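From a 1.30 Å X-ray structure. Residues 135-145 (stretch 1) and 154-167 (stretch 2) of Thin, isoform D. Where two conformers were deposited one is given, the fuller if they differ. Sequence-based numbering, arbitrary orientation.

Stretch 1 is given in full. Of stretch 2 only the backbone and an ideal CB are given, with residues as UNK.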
# COMPACT_ATOMS: atom_id res chain seq x y z
N ALA A 135 -18.61 -7.39 -12.24
CA ALA A 135 -18.24 -8.71 -12.74
C ALA A 135 -16.82 -9.06 -12.30
O ALA A 135 -16.02 -8.20 -11.89
CB ALA A 135 -18.34 -8.72 -14.27
N ASP A 136 -16.50 -10.35 -12.36
CA ASP A 136 -15.14 -10.79 -12.09
C ASP A 136 -14.20 -10.07 -13.04
O ASP A 136 -14.44 -10.01 -14.25
CB ASP A 136 -15.00 -12.29 -12.30
CG ASP A 136 -15.77 -13.10 -11.29
OD1 ASP A 136 -16.29 -12.55 -10.31
OD2 ASP A 136 -15.83 -14.33 -11.50
N GLY A 137 -13.12 -9.51 -12.50
CA GLY A 137 -12.19 -8.77 -13.33
C GLY A 137 -12.56 -7.33 -13.57
O GLY A 137 -11.82 -6.63 -14.27
N LYS A 138 -13.68 -6.86 -13.04
CA LYS A 138 -14.05 -5.46 -13.07
C LYS A 138 -13.97 -4.90 -11.66
O LYS A 138 -14.08 -5.64 -10.67
CB LYS A 138 -15.45 -5.31 -13.65
CG LYS A 138 -15.52 -5.67 -15.13
CD LYS A 138 -16.81 -5.23 -15.76
CE LYS A 138 -16.85 -5.65 -17.22
NZ LYS A 138 -18.11 -5.20 -17.85
N PHE A 139 -13.77 -3.59 -11.56
CA PHE A 139 -13.50 -2.93 -10.30
C PHE A 139 -14.43 -1.75 -10.07
O PHE A 139 -14.93 -1.10 -10.99
CB PHE A 139 -12.07 -2.36 -10.26
CG PHE A 139 -10.99 -3.36 -10.55
CD1 PHE A 139 -10.62 -4.26 -9.59
CD2 PHE A 139 -10.35 -3.39 -11.76
CE1 PHE A 139 -9.61 -5.19 -9.83
CE2 PHE A 139 -9.35 -4.30 -12.02
CZ PHE A 139 -8.98 -5.22 -11.03
N ASN A 140 -14.60 -1.43 -8.79
CA ASN A 140 -15.13 -0.13 -8.39
C ASN A 140 -14.11 0.47 -7.44
O ASN A 140 -14.15 0.23 -6.23
CB ASN A 140 -16.51 -0.22 -7.75
CG ASN A 140 -17.63 -0.27 -8.78
OD1 ASN A 140 -17.74 0.61 -9.62
ND2 ASN A 140 -18.47 -1.28 -8.68
N TYR A 141 -13.19 1.25 -8.01
CA TYR A 141 -12.14 1.98 -7.32
C TYR A 141 -11.08 1.02 -6.79
O TYR A 141 -10.96 0.81 -5.57
CB TYR A 141 -12.68 2.88 -6.20
CG TYR A 141 -13.78 3.78 -6.68
CD1 TYR A 141 -13.51 4.96 -7.39
CD2 TYR A 141 -15.10 3.44 -6.47
CE1 TYR A 141 -14.54 5.78 -7.85
CE2 TYR A 141 -16.13 4.23 -6.93
CZ TYR A 141 -15.85 5.39 -7.61
OH TYR A 141 -16.91 6.14 -8.05
N PRO A 142 -10.29 0.42 -7.67
CA PRO A 142 -9.15 -0.36 -7.18
C PRO A 142 -8.19 0.56 -6.45
O PRO A 142 -7.90 1.67 -6.90
CB PRO A 142 -8.53 -0.92 -8.46
CG PRO A 142 -8.84 0.11 -9.50
CD PRO A 142 -10.20 0.66 -9.12
N TRP A 143 -7.70 0.10 -5.31
CA TRP A 143 -6.92 0.94 -4.42
C TRP A 143 -5.55 0.30 -4.17
O TRP A 143 -4.63 0.49 -4.97
CB TRP A 143 -7.70 1.25 -3.13
CG TRP A 143 -7.20 2.50 -2.45
CD1 TRP A 143 -6.03 2.65 -1.75
CD2 TRP A 143 -7.83 3.79 -2.43
NE1 TRP A 143 -5.90 3.94 -1.30
CE2 TRP A 143 -6.99 4.66 -1.71
CE3 TRP A 143 -9.02 4.29 -2.96
CZ2 TRP A 143 -7.30 6.00 -1.49
CZ3 TRP A 143 -9.33 5.63 -2.73
CH2 TRP A 143 -8.48 6.46 -1.99
N GLY A 144 -5.39 -0.48 -3.11
CA GLY A 144 -4.13 -1.15 -2.90
C GLY A 144 -3.90 -2.28 -3.88
O GLY A 144 -4.84 -2.94 -4.34
N VAL A 145 -2.63 -2.53 -4.18
CA VAL A 145 -2.22 -3.62 -5.04
C VAL A 145 -0.90 -4.17 -4.52
O VAL A 145 -0.04 -3.44 -4.02
CB VAL A 145 -2.15 -3.17 -6.52
CG1 VAL A 145 -1.10 -2.09 -6.73
CG2 VAL A 145 -1.93 -4.36 -7.43
N UNK A 154 -2.72 -9.04 -6.43
CA UNK A 154 -3.82 -8.98 -5.48
C UNK A 154 -4.26 -7.53 -5.37
O UNK A 154 -3.43 -6.66 -5.08
CB UNK A 154 -3.42 -9.54 -4.12
N UNK A 155 -5.55 -7.28 -5.58
CA UNK A 155 -6.11 -5.94 -5.68
C UNK A 155 -7.20 -5.75 -4.64
O UNK A 155 -8.13 -6.56 -4.54
CB UNK A 155 -6.66 -5.69 -7.08
N UNK A 156 -7.05 -4.71 -3.88
CA UNK A 156 -8.21 -4.21 -3.04
C UNK A 156 -9.25 -3.38 -3.85
O UNK A 156 -8.99 -2.29 -4.38
CB UNK A 156 -7.68 -3.34 -1.90
N UNK A 157 -10.37 -4.03 -4.09
CA UNK A 157 -11.41 -3.49 -4.98
C UNK A 157 -12.39 -2.81 -4.04
O UNK A 157 -13.36 -3.41 -3.57
CB UNK A 157 -12.08 -4.56 -5.84
N UNK A 158 -12.11 -1.54 -3.74
CA UNK A 158 -12.59 -0.92 -2.51
C UNK A 158 -14.11 -0.91 -2.42
O UNK A 158 -14.68 -1.36 -1.42
CB UNK A 158 -12.06 0.51 -2.40
N UNK A 159 -14.79 -0.37 -3.43
CA UNK A 159 -16.24 -0.24 -3.34
C UNK A 159 -16.97 -1.53 -3.67
O UNK A 159 -18.20 -1.58 -3.53
CB UNK A 159 -16.72 0.87 -4.27
N UNK A 160 -16.27 -2.58 -4.09
CA UNK A 160 -16.87 -3.90 -4.17
C UNK A 160 -16.56 -4.75 -2.93
O UNK A 160 -16.93 -5.92 -2.89
CB UNK A 160 -16.38 -4.61 -5.43
N UNK A 161 -15.90 -4.17 -1.93
CA UNK A 161 -15.65 -4.80 -0.63
C UNK A 161 -15.01 -6.18 -0.79
O UNK A 161 -15.36 -7.16 -0.12
CB UNK A 161 -16.96 -4.92 0.16
N UNK A 162 -14.00 -6.25 -1.65
CA UNK A 162 -13.40 -7.53 -1.96
C UNK A 162 -11.95 -7.37 -2.39
O UNK A 162 -11.50 -6.28 -2.77
CB UNK A 162 -14.20 -8.24 -3.05
N UNK A 163 -11.25 -8.49 -2.36
CA UNK A 163 -9.94 -8.65 -2.97
C UNK A 163 -10.12 -9.51 -4.20
O UNK A 163 -10.81 -10.53 -4.15
CB UNK A 163 -8.93 -9.27 -2.00
N UNK A 164 -9.50 -9.11 -5.30
CA UNK A 164 -9.45 -9.93 -6.50
C UNK A 164 -8.00 -10.30 -6.79
O UNK A 164 -7.07 -9.52 -6.55
CB UNK A 164 -10.08 -9.20 -7.69
N UNK A 165 -7.82 -11.50 -7.32
CA UNK A 165 -6.52 -12.10 -7.57
C UNK A 165 -6.41 -12.42 -9.06
O UNK A 165 -7.34 -12.98 -9.66
CB UNK A 165 -6.32 -13.36 -6.72
N UNK A 166 -5.25 -12.09 -9.64
CA UNK A 166 -4.99 -12.20 -11.06
C UNK A 166 -3.63 -12.82 -11.29
O UNK A 166 -2.71 -12.68 -10.47
CB UNK A 166 -5.08 -10.83 -11.74
N UNK A 167 -3.48 -13.49 -12.43
CA UNK A 167 -2.15 -13.79 -12.92
C UNK A 167 -1.44 -12.49 -13.30
O UNK A 167 -2.05 -11.42 -13.42
CB UNK A 167 -2.22 -14.75 -14.11

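Position 154 sits on a strand with CA-to-CB sideways to stretch 1 and nothing of it within 5.5 Å of the ideal CB, so many residues would do. It is Tyr-154, whose end leads away.

At 155 the CB lies on the sheet face of Pro-142 and Val-145, with Phe-139 CE1 4.1 Å away. Such apolar surroundings suit Val, Ile or Leu. Val-155 sets CG1 3.6 Å from Phe-139 CE1 and 3.8 Å from Pro-142 CB.

Position 156 is fixed mainly by its backbone: its N donates to Gly-144 O (2.9 Å) and its O accepts from Trp-143 N (2.9 Å). These bonds ask nothing of the side chain, and CB points sideways past Gly-144 O (3.8 Å), so several residues would fit; it is Cys-156.

Position 157 returns to the face of Pro-142, its CB 4.0 Å from Phe-139 CD1. Asn-140 N is a donor within reach, so a short acid or amide, Asp or Asn, would answer it. Asp-157 OD1 accepts from Asn-140 N at 2.8 Å, leaving OD2 to gather the donors of 160, 162 and 164.

At 158 the chain turns, N donating to Tyr-141 O at 3.2 Å. CB points toward stretch 1, and a long aliphatic chain could follow Trp-143. Lys-158 brings CE to 3.7 Å from Trp-143 CE3.

Position 159 donates N to Asn-140 O (2.9 Å), an atom only 3.3 Å from the ideal CB; the space beside Tyr-141 accepts a flexible chain. Glu-159 places CG 3.5 Å from Tyr-141 CD2, then leads away to a salt bridge with Lys-158.

Position 160 faces the Asn-140 amide, where an acceptor fits: Asn, Asp or Gln. Asn-160 OD1 takes Asn-140 ND2 at 3.0 Å; its ND2 donates to Asp-157 OD2.

Position 161, with positive phi, is out of reach; Gly or Asn would be comfortable, yet it is His-161.

From 162 the carbonyls of Ala-135 and Lys-138 are distant, inviting a long donor. Arg-162 extends NH2 to Lys-138 O (3.0 Å) and, weakly, Ala-135 O (3.1 Å), while its NE salt-bridges Asp-157 OD2 (2.8 Å).

At 164 CB points toward a donor, Gly-137 N, and an acceptor, Lys-138 O; an amide answers both. Gln-164 OE1 accepts from Gly-137 N and NE2 donates to Lys-138 O, each at 2.8 Å.

Positions 163 and 165 lie beyond stretch 1's reach; their strand backbone angles suit beta-branched residues, and they are Val-163 and Val-165.

Position 166 points toward Phe-139 and Gly-137, suiting a large apolar group. Phe-166 CZ meets Phe-139 CZ at 3.5 Å, planes oblique.

At 167, also out of reach, almost any residue would do; it is Gln-167.

Stretch 2, residues 154-167: YVCDKENHRVQVFQ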
# COMPACT_ATOMS: atom_id res chain seq x y z
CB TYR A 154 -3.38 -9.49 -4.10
CG TYR A 154 -2.87 -10.91 -4.05
CD1 TYR A 154 -1.62 -11.24 -4.59
CD2 TYR A 154 -3.62 -11.93 -3.49
CE1 TYR A 154 -1.15 -12.53 -4.57
CE2 TYR A 154 -3.16 -13.23 -3.47
CZ TYR A 154 -1.92 -13.52 -4.00
OH TYR A 154 -1.47 -14.83 -3.96
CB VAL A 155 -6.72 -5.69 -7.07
CG1 VAL A 155 -7.32 -4.27 -7.16
CG2 VAL A 155 -5.72 -5.92 -8.15
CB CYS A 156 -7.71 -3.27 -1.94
SG CYS A 156 -6.94 -4.10 -0.59
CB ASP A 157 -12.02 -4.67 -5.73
CG ASP A 157 -13.06 -4.26 -6.73
OD1 ASP A 157 -13.29 -3.05 -6.89
OD2 ASP A 157 -13.64 -5.18 -7.34
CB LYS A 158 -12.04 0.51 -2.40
CG LYS A 158 -12.48 1.21 -1.13
CD LYS A 158 -11.83 2.56 -0.99
CE LYS A 158 -12.47 3.63 -1.85
NZ LYS A 158 -13.76 4.17 -1.30
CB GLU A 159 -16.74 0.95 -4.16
CG GLU A 159 -16.45 2.28 -3.49
CD GLU A 159 -16.98 2.34 -2.07
OE1 GLU A 159 -18.19 2.08 -1.88
OE2 GLU A 159 -16.15 2.58 -1.16
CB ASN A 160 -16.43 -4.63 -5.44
CG ASN A 160 -17.01 -4.02 -6.70
OD1 ASN A 160 -18.10 -3.42 -6.68
ND2 ASN A 160 -16.29 -4.15 -7.79
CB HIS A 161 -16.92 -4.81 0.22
CG HIS A 161 -17.55 -3.46 0.32
ND1 HIS A 161 -16.95 -2.40 0.96
CD2 HIS A 161 -18.72 -2.98 -0.17
CE1 HIS A 161 -17.72 -1.33 0.87
NE2 HIS A 161 -18.80 -1.66 0.18
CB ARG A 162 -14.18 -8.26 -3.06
CG ARG A 162 -14.10 -7.58 -4.42
CD ARG A 162 -15.09 -8.17 -5.38
NE ARG A 162 -15.00 -7.58 -6.71
CZ ARG A 162 -15.80 -7.95 -7.71
NH1 ARG A 162 -16.68 -8.92 -7.51
NH2 ARG A 162 -15.70 -7.40 -8.90
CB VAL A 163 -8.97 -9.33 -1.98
CG1 VAL A 163 -7.66 -9.65 -2.64
CG2 VAL A 163 -8.75 -8.45 -0.77
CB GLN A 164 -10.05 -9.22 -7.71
CG GLN A 164 -11.52 -8.92 -7.61
CD GLN A 164 -12.09 -8.53 -8.94
OE1 GLN A 164 -12.20 -9.35 -9.85
NE2 GLN A 164 -12.42 -7.25 -9.10
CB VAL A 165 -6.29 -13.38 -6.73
CG1 VAL A 165 -4.87 -13.88 -6.90
CG2 VAL A 165 -6.61 -13.11 -5.26
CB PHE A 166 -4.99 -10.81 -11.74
CG PHE A 166 -6.25 -10.06 -11.53
CD1 PHE A 166 -6.44 -9.29 -10.39
CD2 PHE A 166 -7.30 -10.16 -12.44
CE1 PHE A 166 -7.64 -8.62 -10.19
CE2 PHE A 166 -8.47 -9.49 -12.22
CZ PHE A 166 -8.64 -8.73 -11.09
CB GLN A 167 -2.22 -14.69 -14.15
CG GLN A 167 -2.83 -16.05 -13.88
CD GLN A 167 -2.80 -16.93 -15.09
OE1 GLN A 167 -1.80 -16.98 -15.80
NE2 GLN A 167 -3.90 -17.62 -15.36
O HOH W 1 -18.27 -10.68 -9.52
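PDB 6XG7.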